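Local coordinates for protein polyphosphate kinase (Porphyromonas gingivalis, PDB 2O8R) that probably catalyses the reversible, magnesium-dependent transfer of the terminal phosphate of ATP onto a growing polyphosphate chain, at residues Glu372-Tyr378 and Lys399-Glu405; Leu436-Thr442 and Asn625-Thr629. The protein carries 3 engineered substitutions. One frame throughout, in Å; residues are numbered along the deposited sequence.

Contact 1 of 2, residues Glu372-Tyr378 and Lys399-Glu405; sequences EIRLTQY and KVSVFVE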
loop_
_atom_site.group_PDB
_atom_site.type_symbol
_atom_site.label_atom_id
_atom_site.label_comp_id
_atom_site.label_asym_id
_atom_site.label_seq_id
_atom_site.Cartn_x
_atom_site.Cartn_y
_atom_site.Cartn_z
ATOM N N GLU A 372 -22.530 21.834 -7.611
ATOM C CA GLU A 372 -22.189 20.454 -7.300
ATOM C C GLU A 372 -21.298 19.690 -8.275
ATOM O O GLU A 372 -21.200 20.025 -9.449
ATOM C CB GLU A 372 -23.433 19.642 -6.927
ATOM C CG GLU A 372 -24.446 19.417 -7.998
ATOM C CD GLU A 372 -25.480 18.368 -7.589
ATOM O OE1 GLU A 372 -26.602 18.378 -8.144
ATOM O OE2 GLU A 372 -25.173 17.528 -6.715
ATOM N N ILE A 373 -20.623 18.677 -7.737
ATOM C CA ILE A 373 -19.786 17.762 -8.499
ATOM C C ILE A 373 -20.246 16.342 -8.212
ATOM O O ILE A 373 -20.475 15.969 -7.060
ATOM C CB ILE A 373 -18.326 17.875 -8.095
ATOM C CG1 ILE A 373 -17.857 19.327 -8.188
ATOM C CG2 ILE A 373 -17.472 16.979 -8.950
ATOM C CD1 ILE A 373 -16.472 19.561 -7.612
ATOM N N ARG A 374 -20.416 15.558 -9.267
ATOM C CA ARG A 374 -20.898 14.187 -9.143
ATOM C C ARG A 374 -20.096 13.312 -10.078
ATOM O O ARG A 374 -19.920 13.655 -11.251
ATOM C CB ARG A 374 -22.376 14.115 -9.510
ATOM C CG ARG A 374 -23.218 15.125 -8.765
ATOM C CD ARG A 374 -24.572 15.330 -9.399
ATOM N NE ARG A 374 -25.488 14.208 -9.200
ATOM C CZ ARG A 374 -26.005 13.844 -8.032
ATOM N NH1 ARG A 374 -25.680 14.490 -6.917
ATOM N NH2 ARG A 374 -26.844 12.820 -7.976
ATOM N N LEU A 375 -19.584 12.198 -9.563
ATOM C CA LEU A 375 -18.851 11.260 -10.416
ATOM C C LEU A 375 -18.972 9.770 -10.045
ATOM O O LEU A 375 -19.376 9.385 -8.934
ATOM C CB LEU A 375 -17.380 11.671 -10.548
ATOM C CG LEU A 375 -16.324 10.989 -9.680
ATOM C CD1 LEU A 375 -14.937 11.248 -10.251
ATOM C CD2 LEU A 375 -16.428 11.487 -8.270
ATOM N N THR A 376 -18.619 8.930 -11.003
ATOM C CA THR A 376 -18.596 7.514 -10.757
ATOM C C THR A 376 -17.154 7.106 -10.453
ATOM O O THR A 376 -16.228 7.803 -10.844
ATOM C CB THR A 376 -19.186 6.748 -11.949
ATOM O OG1 THR A 376 -18.547 7.175 -13.155
ATOM C CG2 THR A 376 -20.667 7.038 -12.076
ATOM N N GLN A 377 -16.980 6.001 -9.729
ATOM C CA GLN A 377 -15.665 5.465 -9.354
ATOM C C GLN A 377 -15.778 3.947 -9.187
ATOM O O GLN A 377 -16.735 3.471 -8.565
ATOM C CB GLN A 377 -15.215 6.077 -8.023
ATOM C CG GLN A 377 -14.244 7.245 -8.131
ATOM C CD GLN A 377 -12.795 6.852 -7.857
ATOM O OE1 GLN A 377 -11.934 7.714 -7.660
ATOM N NE2 GLN A 377 -12.521 5.550 -7.840
ATOM N N TYR A 378 -14.827 3.188 -9.743
ATOM C CA TYR A 378 -14.850 1.724 -9.594
ATOM C C TYR A 378 -14.866 1.306 -8.124
ATOM O O TYR A 378 -15.796 0.637 -7.679
ATOM C CB TYR A 378 -13.685 1.053 -10.321
ATOM C CG TYR A 378 -13.561 -0.434 -10.016
ATOM C CD1 TYR A 378 -14.532 -1.339 -10.440
ATOM C CD2 TYR A 378 -12.471 -0.932 -9.308
ATOM C CE1 TYR A 378 -14.425 -2.695 -10.162
ATOM C CE2 TYR A 378 -12.353 -2.289 -9.025
ATOM C CZ TYR A 378 -13.333 -3.167 -9.455
ATOM O OH TYR A 378 -13.218 -4.514 -9.172
ATOM N N LYS A 399 -21.901 20.558 -3.056
ATOM C CA LYS A 399 -22.465 19.211 -3.026
ATOM C C LYS A 399 -21.606 18.191 -3.785
ATOM O O LYS A 399 -21.425 18.312 -4.988
ATOM C CB LYS A 399 -23.872 19.234 -3.602
ATOM C CG LYS A 399 -24.892 19.942 -2.737
ATOM C CD LYS A 399 -26.298 19.564 -3.160
ATOM C CE LYS A 399 -27.338 20.222 -2.276
ATOM N NZ LYS A 399 -28.707 19.798 -2.678
ATOM N N VAL A 400 -21.072 17.191 -3.083
ATOM C CA VAL A 400 -20.190 16.201 -3.723
ATOM C C VAL A 400 -20.688 14.760 -3.558
ATOM O O VAL A 400 -20.726 14.234 -2.445
ATOM C CB VAL A 400 -18.730 16.315 -3.221
ATOM C CG1 VAL A 400 -17.847 15.291 -3.918
ATOM C CG2 VAL A 400 -18.180 17.715 -3.446
ATOM N N SER A 401 -21.064 14.121 -4.665
ATOM C CA SER A 401 -21.516 12.725 -4.622
ATOM C C SER A 401 -20.587 11.802 -5.399
ATOM O O SER A 401 -20.138 12.152 -6.490
ATOM C CB SER A 401 -22.916 12.590 -5.205
ATOM O OG SER A 401 -23.552 13.851 -5.246
ATOM N N VAL A 402 -20.298 10.628 -4.838
ATOM C CA VAL A 402 -19.518 9.606 -5.549
ATOM C C VAL A 402 -20.285 8.289 -5.609
ATOM O O VAL A 402 -20.576 7.685 -4.572
ATOM C CB VAL A 402 -18.157 9.348 -4.889
ATOM C CG1 VAL A 402 -17.380 8.291 -5.653
ATOM C CG2 VAL A 402 -17.348 10.619 -4.788
ATOM N N PHE A 403 -20.608 7.854 -6.828
ATOM C CA PHE A 403 -21.340 6.609 -7.058
ATOM C C PHE A 403 -20.371 5.525 -7.375
ATOM O O PHE A 403 -19.691 5.589 -8.399
ATOM C CB PHE A 403 -22.345 6.759 -8.199
ATOM C CG PHE A 403 -23.482 7.664 -7.863
ATOM C CD1 PHE A 403 -24.672 7.148 -7.391
ATOM C CD2 PHE A 403 -23.343 9.040 -7.969
ATOM C CE1 PHE A 403 -25.716 7.993 -7.046
ATOM C CE2 PHE A 403 -24.377 9.882 -7.625
ATOM C CZ PHE A 403 -25.567 9.359 -7.164
ATOM N N VAL A 404 -20.314 4.532 -6.491
ATOM C CA VAL A 404 -19.298 3.481 -6.545
ATOM C C VAL A 404 -19.921 2.129 -6.876
ATOM O O VAL A 404 -20.805 1.643 -6.148
ATOM C CB VAL A 404 -18.539 3.349 -5.197
ATOM C CG1 VAL A 404 -17.353 2.416 -5.343
ATOM C CG2 VAL A 404 -18.090 4.705 -4.677
ATOM N N GLU A 405 -19.434 1.511 -7.951
ATOM C CA GLU A 405 -20.013 0.261 -8.458
ATOM C C GLU A 405 -19.710 -1.013 -7.662
ATOM O O GLU A 405 -20.152 -2.095 -8.051
ATOM C CB GLU A 405 -19.637 0.038 -9.923
ATOM C CG GLU A 405 -18.145 0.001 -10.215
ATOM C CD GLU A 405 -17.823 -0.488 -11.626
ATOM O OE1 GLU A 405 -18.055 -1.683 -11.920
ATOM O OE2 GLU A 405 -17.319 0.320 -12.439
HETATM O O HOH W 1 -23.339 16.281 -5.664
#
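A ladder of backbone hydrogen bonds zips Glu372-Tyr378 to Lys399-Glu405 as parallel strands, 22° apart. Ile373 N donates to Lys399 O (2.9 Å) and Ile373 O receives Ser401 N (3.1 Å); Leu375 repeats the pattern with N to Ser401 O (3.1 Å) and O from Phe403 N (2.9 Å). Gln377 N reaches Phe403 O at 3.0 Å, but the last rung, Glu405 N to Gln377 O at 3.4 Å, is weak, so the pairing slackens as the strands end. All the rungs on the first strand come from alternate residues, as parallel pairing demands.

On the face carrying Glu372, Arg374 and Ser401, Arg374 NH1 forms a salt bridge with Glu372 OE2 (3.1 Å), and a water bonds both Glu372 OE2 and Ser401 OG at 2.5 Å. The Arg374 guanidinium also lies by the edge of the Phe403 ring, its NH2 3.8 Å from Phe403 CZ. The other face is mostly apolar: Leu375 CD2 meets Val402 CG2 at 3.7 Å, and Gln377 CB rests 3.9 Å from Val402 CG1.

The two strands belong to a beta-alpha-beta unit whose helix 385-395 packs on Ile373, Leu375 and Val400. Strand 442-447 runs antiparallel beside 370-377, strand 428-431 parallel beside 399-404, and Phe494 meets Phe403 on the opposite face from helix 385-395.

Contact 2 of 2, residues Leu436-Thr442 and Asn625-Thr629; sequences LKVHAKT and NRIET. With SO4 (sulfate ion), chain F.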
loop_
_atom_site.group_PDB
_atom_site.type_symbol
_atom_site.label_atom_id
_atom_site.label_comp_id
_atom_site.label_asym_id
_atom_site.label_seq_id
_atom_site.Cartn_x
_atom_site.Cartn_y
_atom_site.Cartn_z
ATOM N N LEU A 436 -28.198 -3.704 -10.423
ATOM C CA LEU A 436 -27.446 -2.915 -11.384
ATOM C C LEU A 436 -26.190 -2.368 -10.708
ATOM O O LEU A 436 -26.278 -1.624 -9.732
ATOM C CB LEU A 436 -28.309 -1.795 -11.993
ATOM C CG LEU A 436 -29.147 -0.838 -11.131
ATOM C CD1 LEU A 436 -28.406 0.469 -10.863
ATOM C CD2 LEU A 436 -30.485 -0.549 -11.802
ATOM N N LYS A 437 -25.023 -2.783 -11.191
ATOM C CA LYS A 437 -23.791 -2.156 -10.754
ATOM C C LYS A 437 -23.414 -1.119 -11.805
ATOM O O LYS A 437 -23.515 -1.381 -13.003
ATOM C CB LYS A 437 -22.686 -3.184 -10.481
ATOM C CG LYS A 437 -22.364 -4.157 -11.616
ATOM C CD LYS A 437 -21.697 -5.432 -11.084
ATOM C CE LYS A 437 -20.783 -6.109 -12.115
ATOM N NZ LYS A 437 -21.501 -6.767 -13.240
ATOM N N VAL A 438 -23.041 0.077 -11.358
ATOM C CA VAL A 438 -22.825 1.194 -12.278
ATOM C C VAL A 438 -21.427 1.141 -12.882
ATOM O O VAL A 438 -20.428 1.473 -12.238
ATOM C CB VAL A 438 -23.086 2.565 -11.606
ATOM C CG1 VAL A 438 -22.785 3.720 -12.558
ATOM C CG2 VAL A 438 -24.520 2.645 -11.123
ATOM N N HIS A 439 -21.366 0.719 -14.134
ATOM C CA HIS A 439 -20.096 0.614 -14.819
ATOM C C HIS A 439 -19.776 1.915 -15.554
ATOM O O HIS A 439 -18.641 2.131 -15.960
ATOM C CB HIS A 439 -20.115 -0.586 -15.765
ATOM C CG HIS A 439 -18.786 -0.903 -16.362
ATOM N ND1 HIS A 439 -18.452 -0.559 -17.653
ATOM C CD2 HIS A 439 -17.699 -1.517 -15.843
ATOM C CE1 HIS A 439 -17.220 -0.958 -17.907
ATOM N NE2 HIS A 439 -16.741 -1.544 -16.827
ATOM N N ALA A 440 -20.783 2.775 -15.702
ATOM C CA ALA A 440 -20.644 4.084 -16.356
ATOM C C ALA A 440 -19.441 4.892 -15.859
ATOM O O ALA A 440 -19.124 4.889 -14.673
ATOM C CB ALA A 440 -21.914 4.881 -16.170
ATOM N N LYS A 441 -18.771 5.579 -16.774
ATOM C CA LYS A 441 -17.564 6.331 -16.435
ATOM C C LYS A 441 -17.781 7.826 -16.709
ATOM O O LYS A 441 -17.264 8.367 -17.688
ATOM C CB LYS A 441 -16.368 5.817 -17.246
ATOM C CG LYS A 441 -16.280 4.297 -17.443
ATOM C CD LYS A 441 -15.676 3.638 -16.226
ATOM C CE LYS A 441 -15.413 2.167 -16.452
ATOM N NZ LYS A 441 -14.954 1.530 -15.192
ATOM N N THR A 442 -18.547 8.486 -15.843
ATOM C CA THR A 442 -18.916 9.880 -16.040
ATOM C C THR A 442 -18.615 10.758 -14.827
ATOM O O THR A 442 -18.693 10.303 -13.689
ATOM C CB THR A 442 -20.419 10.025 -16.346
ATOM O OG1 THR A 442 -21.168 9.564 -15.220
ATOM C CG2 THR A 442 -20.822 9.205 -17.565
ATOM N N ASN A 625 -27.274 -6.352 -17.401
ATOM C CA ASN A 625 -27.088 -6.313 -15.943
ATOM C C ASN A 625 -26.602 -4.976 -15.378
ATOM O O ASN A 625 -27.087 -4.516 -14.342
ATOM C CB ASN A 625 -26.133 -7.420 -15.494
ATOM C CG ASN A 625 -26.636 -8.794 -15.840
ATOM O OD1 ASN A 625 -27.332 -8.981 -16.836
ATOM N ND2 ASN A 625 -26.289 -9.772 -15.015
ATOM N N ARG A 626 -25.636 -4.368 -16.053
ATOM C CA ARG A 626 -25.013 -3.136 -15.588
ATOM C C ARG A 626 -25.737 -1.864 -16.037
ATOM O O ARG A 626 -26.483 -1.868 -17.018
ATOM C CB ARG A 626 -23.561 -3.079 -16.085
ATOM C CG ARG A 626 -22.599 -3.944 -15.301
ATOM C CD ARG A 626 -22.019 -5.052 -16.137
ATOM N NE ARG A 626 -20.956 -4.551 -17.004
ATOM C CZ ARG A 626 -19.672 -4.469 -16.659
ATOM N NH1 ARG A 626 -18.784 -3.998 -17.526
ATOM N NH2 ARG A 626 -19.270 -4.858 -15.456
ATOM N N ILE A 627 -25.504 -0.765 -15.330
ATOM C CA ILE A 627 -25.785 0.523 -15.937
ATOM C C ILE A 627 -24.522 1.080 -16.613
ATOM O O ILE A 627 -23.481 1.288 -15.977
ATOM C CB ILE A 627 -26.502 1.507 -14.976
ATOM C CG1 ILE A 627 -28.021 1.275 -15.066
ATOM C CG2 ILE A 627 -26.172 2.964 -15.319
ATOM C CD1 ILE A 627 -28.858 2.206 -14.232
ATOM N N GLU A 628 -24.631 1.269 -17.925
ATOM C CA GLU A 628 -23.523 1.706 -18.769
ATOM C C GLU A 628 -23.890 3.002 -19.465
ATOM O O GLU A 628 -25.048 3.421 -19.446
ATOM C CB GLU A 628 -23.253 0.662 -19.860
ATOM C CG GLU A 628 -23.062 -0.754 -19.363
ATOM C CD GLU A 628 -21.625 -1.078 -18.987
ATOM O OE1 GLU A 628 -20.738 -0.222 -19.164
ATOM O OE2 GLU A 628 -21.383 -2.211 -18.525
ATOM N N THR A 629 -22.911 3.626 -20.104
ATOM C CA THR A 629 -23.191 4.781 -20.952
ATOM C C THR A 629 -22.586 4.677 -22.340
ATOM O O THR A 629 -21.551 4.037 -22.546
ATOM C CB THR A 629 -22.702 6.101 -20.338
ATOM O OG1 THR A 629 -21.314 5.985 -19.973
ATOM C CG2 THR A 629 -23.540 6.459 -19.136
HETATM S S SO4 F . -13.389 -1.943 -17.292
HETATM O O1 SO4 F . -11.951 -1.900 -17.547
HETATM O O2 SO4 F . -13.848 -3.338 -17.379
HETATM O O3 SO4 F . -13.661 -1.415 -15.956
HETATM O O4 SO4 F . -14.079 -1.070 -18.237
#
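Leu436 opens the contact by laying CD1 3.8 Å from Ile627 CD1. Lys437 then turns its carbonyl to the other segment, Lys437 O accepting Ile627 N at 3.1 Å, and Val438 makes the single backbone bridge with Ile627. At His439 the chain changes course: His439 N and Ala440 N both donate to Ile627 O, at 2.9 and 3.1 Å.

The side chain of His439, predicted to carry the phosphohistidine intermediate, is held from several directions. His439 ND1 donates to Glu628 OE1 (2.8 Å), the Arg626 guanidinium stacks on the ring face with centres 3.9 Å apart, and His439 NE2 makes a weak hydrogen bond to sulfate O3 (3.2 Å). Glu628 OE2 also pairs with Arg626 NE (2.8 Å). Ala440 CB touches Thr629 CG2 at 3.7 Å. Lys441 NZ reaches the same sulfate O3 weakly at 3.3 Å, its stronger partner being Asn465.

Helix 484-497 packs against Val438, Thr442, Ile627 and Thr629, and the segments lead into strands 442-447 and 629-632 of different sheets.

In the fold
Contact 1 pairs neighbouring strands inside the first PLD-like C-terminal region, whereas contact 2 joins that region to the second; their centres lie about 13 Å apart. They meet at Thr376, whose OG1 probably hydrogen-bonds Ala440 O (2.8 Å) and Thr442 N (3.0 Å), tying strand 370-377 to the chain just after His439. Glu405 CB also packs 2.8 Å from Val438 O. The strand ends of contact 1 thus face the predicted active site: between nearest atoms, the Glu405 side chain is about 4 Å from that of His439 and about 5 Å from the sulfate. His597 and Arg599 bind this sulfate too, consistent with a phosphate-binding pocket between the two regions.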